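Local coordinates for HIT domain-containing protein (Leishmania major, PDB 3KSV), which is of unknown function but binds zinc and, as a HIT-family protein of the HINT subgroup, probably acts on nucleotide substrates through a histidine-triad active site, at residues Ser32-Phe37 with Ala67-Val72; Glu54-Leu59 with Pro105-His110. One frame throughout, in Å; residues are numbered along the deposited sequence.

Interaction 1 of 2, residues Ser32-Phe37 with Ala67-Val72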
# COMPACT_ATOMS: atom_id res chain seq x y z
N SER A 32 -17.44 -5.05 -6.56
CA SER A 32 -17.64 -6.49 -6.69
C SER A 32 -16.66 -7.29 -5.81
O SER A 32 -17.07 -8.25 -5.16
CB SER A 32 -17.51 -6.91 -8.15
OG SER A 32 -16.38 -6.29 -8.74
N LYS A 33 -15.40 -6.88 -5.75
CA LYS A 33 -14.36 -7.71 -5.11
C LYS A 33 -13.78 -7.13 -3.82
O LYS A 33 -12.96 -7.79 -3.19
CB LYS A 33 -13.24 -8.00 -6.11
CG LYS A 33 -13.61 -8.99 -7.21
CD LYS A 33 -13.68 -10.41 -6.65
CE LYS A 33 -14.04 -11.45 -7.71
NZ LYS A 33 -13.78 -12.86 -7.22
N ALA A 34 -14.22 -5.93 -3.42
CA ALA A 34 -13.59 -5.18 -2.32
C ALA A 34 -14.59 -4.37 -1.48
O ALA A 34 -15.68 -4.06 -1.93
CB ALA A 34 -12.49 -4.25 -2.89
N LEU A 35 -14.18 -4.03 -0.26
CA LEU A 35 -14.97 -3.21 0.64
C LEU A 35 -14.09 -2.15 1.34
O LEU A 35 -12.90 -2.39 1.60
CB LEU A 35 -15.62 -4.13 1.69
CG LEU A 35 -16.94 -3.70 2.32
CD1 LEU A 35 -18.09 -4.19 1.43
CD2 LEU A 35 -17.05 -4.23 3.78
N ALA A 36 -14.66 -0.99 1.65
CA ALA A 36 -14.02 0.03 2.47
C ALA A 36 -14.88 0.42 3.68
O ALA A 36 -16.12 0.47 3.59
CB ALA A 36 -13.69 1.26 1.63
N PHE A 37 -14.21 0.69 4.80
CA PHE A 37 -14.85 1.20 6.00
C PHE A 37 -13.86 1.94 6.91
O PHE A 37 -12.66 1.98 6.66
CB PHE A 37 -15.56 0.06 6.74
CG PHE A 37 -14.73 -1.14 6.94
CD1 PHE A 37 -13.91 -1.24 8.06
CD2 PHE A 37 -14.76 -2.18 6.04
CE1 PHE A 37 -13.12 -2.37 8.28
CE2 PHE A 37 -13.98 -3.31 6.23
CZ PHE A 37 -13.15 -3.41 7.36
N ALA A 67 -6.90 -8.03 -7.21
CA ALA A 67 -5.85 -7.05 -7.07
C ALA A 67 -6.17 -5.79 -7.88
O ALA A 67 -5.97 -4.67 -7.39
CB ALA A 67 -4.53 -7.63 -7.47
N ALA A 68 -6.70 -5.97 -9.09
CA ALA A 68 -7.10 -4.81 -9.91
C ALA A 68 -8.19 -4.00 -9.23
O ALA A 68 -8.09 -2.77 -9.14
CB ALA A 68 -7.55 -5.26 -11.29
N ASP A 69 -9.20 -4.69 -8.71
CA ASP A 69 -10.33 -4.04 -8.04
C ASP A 69 -9.91 -3.35 -6.73
O ASP A 69 -10.40 -2.25 -6.41
CB ASP A 69 -11.44 -5.08 -7.77
CG ASP A 69 -12.84 -4.45 -7.53
OD1 ASP A 69 -13.38 -3.71 -8.40
OD2 ASP A 69 -13.41 -4.74 -6.46
N VAL A 70 -9.03 -3.98 -5.97
CA VAL A 70 -8.53 -3.38 -4.73
C VAL A 70 -7.64 -2.15 -5.02
O VAL A 70 -7.74 -1.13 -4.33
CB VAL A 70 -7.76 -4.39 -3.83
CG1 VAL A 70 -7.11 -3.64 -2.67
CG2 VAL A 70 -8.70 -5.47 -3.29
N GLY A 71 -6.80 -2.23 -6.05
CA GLY A 71 -6.00 -1.07 -6.45
C GLY A 71 -6.86 0.14 -6.82
O GLY A 71 -6.55 1.28 -6.45
N VAL A 72 -7.94 -0.11 -7.55
CA VAL A 72 -8.87 0.93 -7.95
C VAL A 72 -9.61 1.52 -6.75
O VAL A 72 -9.67 2.73 -6.62
CB VAL A 72 -9.90 0.40 -8.99
CG1 VAL A 72 -11.11 1.32 -9.08
CG2 VAL A 72 -9.23 0.25 -10.36
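The turn that leads into strand 34-38, and the first residue of that strand, lie against one turn of helix 64-82. The alpha carbons of Ala34 and Val70 come within 5.9 Å, and those of Lys33 and Asp69 within 6.2 Å. From Leu35 onward the strand has no contact with the helical segment. This is helix-on-sheet packing of the HIT fold, in which strand 34-38 belongs to an antiparallel sheet and pairs with strands 27-30 and 48-52. Asp69 carries most of the contact. Its CG is anti to the backbone N (chi1 -160°), which sends the carboxylate from the helix to the turn. There OD2 of Asp69 accepts a hydrogen bond from the backbone N of Lys33 at 3.0 Å. The bond is bent, with 140° at the hydrogen, and the donor stands above the carboxylate plane, 48° out of it. The same oxygen is hydrogen-bonded to Thr31 OG1, so a single carboxylate oxygen grips the turn at two places. Aspartate suits this place because its short side chain brings an acceptor to a backbone N-H. Lys33 lays its CB beside the carboxylate, then bends at chi2 and carries its amino group away, towards a long, weak ion pair with Asp66. At Ala34 the polar contact gives way to an apolar one. Its small methyl points to the helix and lets the two backbones come close. Ala67 and Ala68 of the helix pack on Ala75 and Val72 of the second subunit, and their small side chains suit a close interface. The apolar end of the contact is one methyl against another, Ala34 CB lying 4.0 Å from Val70 CG2.

Interaction 2 of 2, residues Glu54-Leu59 with Pro105-His110. With ZN (zinc ion), chain B.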
# COMPACT_ATOMS: atom_id res chain seq x y z
N GLU A 54 -12.48 -11.44 -0.60
CA GLU A 54 -11.87 -12.77 -0.49
C GLU A 54 -11.02 -12.83 0.79
O GLU A 54 -10.31 -11.87 1.11
CB GLU A 54 -10.97 -13.04 -1.73
CG GLU A 54 -10.32 -14.45 -1.80
CD GLU A 54 -9.08 -14.53 -2.74
OE1 GLU A 54 -8.77 -13.56 -3.52
OE2 GLU A 54 -8.39 -15.59 -2.69
N HIS A 55 -11.09 -13.95 1.52
CA HIS A 55 -10.18 -14.14 2.66
C HIS A 55 -8.80 -14.56 2.15
O HIS A 55 -8.49 -15.75 2.05
CB HIS A 55 -10.71 -15.17 3.68
CG HIS A 55 -9.85 -15.30 4.91
ND1 HIS A 55 -9.94 -14.43 5.98
CD2 HIS A 55 -8.87 -16.18 5.22
CE1 HIS A 55 -9.05 -14.77 6.89
NE2 HIS A 55 -8.40 -15.83 6.47
N ALA A 56 -7.97 -13.56 1.83
CA ALA A 56 -6.54 -13.77 1.57
C ALA A 56 -5.80 -13.31 2.81
O ALA A 56 -6.02 -12.19 3.27
CB ALA A 56 -6.10 -12.98 0.37
N SER A 57 -4.96 -14.15 3.39
CA SER A 57 -4.23 -13.74 4.59
C SER A 57 -3.08 -12.72 4.29
O SER A 57 -2.81 -11.83 5.11
CB SER A 57 -3.70 -14.98 5.33
OG SER A 57 -2.67 -14.63 6.24
N CYS A 58 -2.43 -12.87 3.13
CA CYS A 58 -1.35 -11.97 2.70
C CYS A 58 -1.59 -11.54 1.23
O CYS A 58 -2.35 -12.18 0.49
CB CYS A 58 0.03 -12.64 2.83
SG CYS A 58 0.41 -13.45 4.46
N LEU A 59 -0.94 -10.46 0.82
CA LEU A 59 -1.20 -9.86 -0.48
C LEU A 59 -0.87 -10.81 -1.61
O LEU A 59 -1.54 -10.80 -2.66
CB LEU A 59 -0.42 -8.54 -0.64
CG LEU A 59 -0.80 -7.70 -1.86
CD1 LEU A 59 -2.27 -7.32 -1.84
CD2 LEU A 59 0.09 -6.42 -1.95
N PRO A 105 -5.57 -11.71 10.29
CA PRO A 105 -5.03 -12.48 9.16
C PRO A 105 -5.88 -12.39 7.86
O PRO A 105 -6.25 -13.41 7.28
CB PRO A 105 -4.99 -13.92 9.71
CG PRO A 105 -6.10 -13.99 10.68
CD PRO A 105 -6.24 -12.59 11.26
N HIS A 106 -6.16 -11.16 7.42
CA HIS A 106 -6.93 -10.90 6.20
C HIS A 106 -6.35 -9.60 5.63
O HIS A 106 -6.11 -8.65 6.38
CB HIS A 106 -8.44 -10.81 6.56
CG HIS A 106 -9.37 -10.56 5.40
ND1 HIS A 106 -10.54 -11.27 5.23
CD2 HIS A 106 -9.35 -9.64 4.41
CE1 HIS A 106 -11.18 -10.82 4.16
NE2 HIS A 106 -10.48 -9.83 3.65
N VAL A 107 -6.05 -9.58 4.33
CA VAL A 107 -5.40 -8.40 3.72
C VAL A 107 -6.24 -7.16 4.01
O VAL A 107 -7.46 -7.14 3.79
CB VAL A 107 -5.26 -8.56 2.19
CG1 VAL A 107 -4.83 -7.24 1.54
CG2 VAL A 107 -4.26 -9.69 1.85
N HIS A 108 -5.60 -6.12 4.55
CA HIS A 108 -6.25 -4.83 4.70
C HIS A 108 -5.24 -3.70 4.51
O HIS A 108 -4.16 -3.72 5.10
CB HIS A 108 -6.98 -4.72 6.04
CG HIS A 108 -6.15 -5.09 7.23
ND1 HIS A 108 -5.72 -6.37 7.47
CD2 HIS A 108 -5.72 -4.34 8.27
CE1 HIS A 108 -5.05 -6.40 8.60
NE2 HIS A 108 -5.02 -5.18 9.11
N PHE A 109 -5.60 -2.77 3.64
CA PHE A 109 -4.84 -1.56 3.40
C PHE A 109 -5.35 -0.46 4.32
O PHE A 109 -6.51 -0.10 4.28
CB PHE A 109 -5.01 -1.11 1.94
CG PHE A 109 -4.25 -1.92 0.97
CD1 PHE A 109 -3.00 -1.49 0.52
CD2 PHE A 109 -4.75 -3.13 0.51
CE1 PHE A 109 -2.29 -2.22 -0.36
CE2 PHE A 109 -4.03 -3.89 -0.38
CZ PHE A 109 -2.80 -3.43 -0.83
N HIS A 110 -4.47 0.06 5.16
CA HIS A 110 -4.77 1.23 5.96
C HIS A 110 -4.52 2.46 5.07
O HIS A 110 -3.49 2.51 4.37
CB HIS A 110 -3.81 1.31 7.15
CG HIS A 110 -3.85 0.12 8.08
ND1 HIS A 110 -4.60 0.11 9.23
CD2 HIS A 110 -3.16 -1.05 8.07
CE1 HIS A 110 -4.40 -1.03 9.87
NE2 HIS A 110 -3.53 -1.75 9.19
ZN ZN B . -11.02 -12.92 6.69
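Zinc and a backbone hydrogen bond fasten the loop 54-59 to the chain entering strand 109-114. In the tight part, Ala56 O meets the N-H of Val107 at 2.8 Å, nearly along the C=O axis (170° at the oxygen), and the same oxygen accepts a CA-H...O contact from His106 CA. Val107, branched at CB, lies against the loop backbone: its CG2 is 3.3 Å from Cys58 C, while CG1 faces Leu59. The long side chain of Leu59 reaches further, bringing CD1 to the edge of the Phe109 ring, 4.1 Å from CZ. Against this buried apolar side of Ala56, Val107, Leu59 and Phe109 stands a more open flank, where Glu54, His55, Ser57 and Pro105 are partly exposed. A second CA-H...O contact runs the other way there, from Ser57 CA to Pro105 O at 3.4 Å, but it is the zinc, not close apolar packing, that holds the segments. Both histidines hold CG anti to the backbone N, His55 ND1 lying 2.0 Å and His106 ND1 2.3 Å from the metal. Their rings cross obliquely, planes at 79°, so that each turns its own ND1 to the one metal; Cys13 and Cys16 complete the four-ligand site. His106 NE2 is hydrogen-bonded to Pro52 O, which helps fix the rotation of that ring. Within the histidine triad motif, His108 ND1 donates to His106 O at 2.6 Å, with the oxygen only 5° out of the ring plane. His108 is the predicted nucleophile. A proton held on ND1 by the carbonyl of a zinc ligand would probably leave its NE2 with a lone pair, as the tele-AMP intermediate requires.

How the interactions relate
Interactions 1 and 2, whose centres are 11 Å apart, meet through Val70, which belongs to the first and packs by CG1 on Phe109 CE2 of the second at 3.8 Å. Pro52, at the end of strand 48-52, also joins them, since Val70 and Val107 both touch it. Helix 64-82 thus ties segment 32-37 to the histidine triad: the side chain of Val70 is about 8 Å from that of His106 and about 9 Å from that of His108, but about 13 Å from the zinc. Interaction 2 holds the metal and the predicted catalytic histidine; interaction 1 has no metal ligand of its own and reaches the site through Val70 and Phe109. Both touch the second subunit.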